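Local coordinates for Thiol:disulfide interchange protein, thioredoxin family protein (Chlorobaculum tepidum, PDB 3OR5), which probably works as a thiol:disulfide oxidoreductase of the thioredoxin family, with a likely role in cytochrome c-type biogenesis, at residues P15-V20 against R104-Y109. Numbering follows the deposited sequence.
Sequences PSFSGV and RAFNGY
Phe106 drives its edge into a face of Phe17, the two ring planes standing at 82° with centroids 5.3 Å apart. Its CZ leads, 3.7 Å from Phe17 CE2, while CE2 of Phe106 lies over the centre of that face. Phe17 CG, set between backbone N and carbonyl carbon (chi1 57°), lies nearer the Phe106 ring than CB. Pro15 takes a face of Phe106 instead: its CG makes a CH-pi contact 3.8 Å from the ring centroid, displaced toward the rim near CZ. In this thioredoxin-like fold the contact ties the segment leading into the short hairpin of 18-20 and 26-28 to the end of helix 100-107, and both phenylalanines also rest on Val39 of the central strand 36-42. An alanine at Phe106 would probably leave the Phe17 face and Pro15 CG without their aromatic partner and open a gap beside Val39. At the CD corner of the proline, Tyr109 arrives tip to tip, its OH 3.2 Å from Pro15 CD; that hydroxyl is hydrogen-bonded to the carbonyl O of Pro13, which helps fix the end of the ring. Ala105 adds its O, 3.4 Å from Pro15 CG, and its CB, 4.1 Å from Pro15 CB.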
# COMPACT_ATOMS: atom_id res chain seq x y z
N PRO A 15 0.66 10.56 6.07
CA PRO A 15 0.29 11.72 5.24
C PRO A 15 -1.14 11.65 4.71
O PRO A 15 -1.76 10.59 4.70
CB PRO A 15 1.23 11.62 4.05
CG PRO A 15 1.63 10.16 3.97
CD PRO A 15 1.40 9.54 5.30
N SER A 16 -1.67 12.78 4.30
CA SER A 16 -2.96 12.82 3.62
C SER A 16 -2.68 12.68 2.16
O SER A 16 -1.74 13.26 1.63
CB SER A 16 -3.61 14.21 3.82
OG SER A 16 -4.22 14.27 5.10
N PHE A 17 -3.52 11.88 1.49
CA PHE A 17 -3.37 11.77 0.07
C PHE A 17 -4.71 11.26 -0.54
O PHE A 17 -5.51 10.65 0.11
CB PHE A 17 -2.24 10.77 -0.30
CG PHE A 17 -2.39 9.37 0.26
CD1 PHE A 17 -2.65 8.34 -0.62
CD2 PHE A 17 -2.19 9.05 1.59
CE1 PHE A 17 -2.74 7.03 -0.18
CE2 PHE A 17 -2.32 7.73 2.06
CZ PHE A 17 -2.63 6.72 1.16
N SER A 18 -4.87 11.53 -1.83
CA SER A 18 -6.16 11.27 -2.47
C SER A 18 -5.97 11.20 -3.95
O SER A 18 -4.91 11.60 -4.47
CB SER A 18 -7.22 12.38 -2.15
OG SER A 18 -6.83 13.65 -2.58
N GLY A 19 -6.98 10.68 -4.64
CA GLY A 19 -6.90 10.74 -6.11
C GLY A 19 -7.97 9.90 -6.77
O GLY A 19 -8.97 9.58 -6.15
N VAL A 20 -7.73 9.52 -8.05
CA VAL A 20 -8.69 8.71 -8.81
C VAL A 20 -7.92 7.43 -9.09
O VAL A 20 -6.73 7.51 -9.43
CB VAL A 20 -9.04 9.37 -10.14
CG1 VAL A 20 -9.93 8.41 -10.93
CG2 VAL A 20 -9.90 10.66 -9.85
N ARG A 104 6.10 11.96 -3.20
CA ARG A 104 6.72 12.86 -2.18
C ARG A 104 6.00 12.70 -0.84
O ARG A 104 6.62 12.93 0.21
CB ARG A 104 6.62 14.32 -2.63
CG ARG A 104 7.53 14.73 -3.75
CD ARG A 104 7.56 16.29 -3.78
NE ARG A 104 6.35 16.82 -4.41
CZ ARG A 104 6.24 16.99 -5.72
NH1 ARG A 104 7.26 16.66 -6.51
NH2 ARG A 104 5.10 17.44 -6.25
N ALA A 105 4.72 12.30 -0.82
CA ALA A 105 3.99 12.04 0.43
C ALA A 105 4.66 10.99 1.35
O ALA A 105 4.57 11.11 2.58
CB ALA A 105 2.54 11.68 0.21
N PHE A 106 5.29 9.98 0.74
CA PHE A 106 5.95 8.87 1.42
C PHE A 106 7.48 8.84 1.40
O PHE A 106 8.09 8.14 2.19
CB PHE A 106 5.38 7.55 0.90
CG PHE A 106 4.00 7.36 1.32
CD1 PHE A 106 3.70 6.82 2.54
CD2 PHE A 106 2.96 7.86 0.48
CE1 PHE A 106 2.36 6.68 2.95
CE2 PHE A 106 1.66 7.72 0.91
CZ PHE A 106 1.35 7.12 2.08
N ASN A 107 8.09 9.60 0.48
CA ASN A 107 9.53 9.61 0.32
C ASN A 107 10.27 9.92 1.61
O ASN A 107 11.40 9.39 1.79
CB ASN A 107 9.89 10.82 -0.61
CG ASN A 107 10.30 10.39 -1.92
OD1 ASN A 107 10.53 9.20 -2.20
ND2 ASN A 107 10.39 11.39 -2.80
N GLY A 108 9.69 10.79 2.42
CA GLY A 108 10.35 11.25 3.65
C GLY A 108 10.57 10.19 4.70
O GLY A 108 11.35 10.39 5.66
N TYR A 109 9.85 9.06 4.59
CA TYR A 109 9.97 7.99 5.62
C TYR A 109 11.11 7.03 5.38
O TYR A 109 11.36 6.14 6.22
CB TYR A 109 8.64 7.20 5.73
CG TYR A 109 7.45 8.08 6.03
CD1 TYR A 109 7.27 8.73 7.27
CD2 TYR A 109 6.47 8.21 5.09
CE1 TYR A 109 6.12 9.56 7.48
CE2 TYR A 109 5.37 9.03 5.30
CZ TYR A 109 5.21 9.69 6.48
OH TYR A 109 4.10 10.50 6.62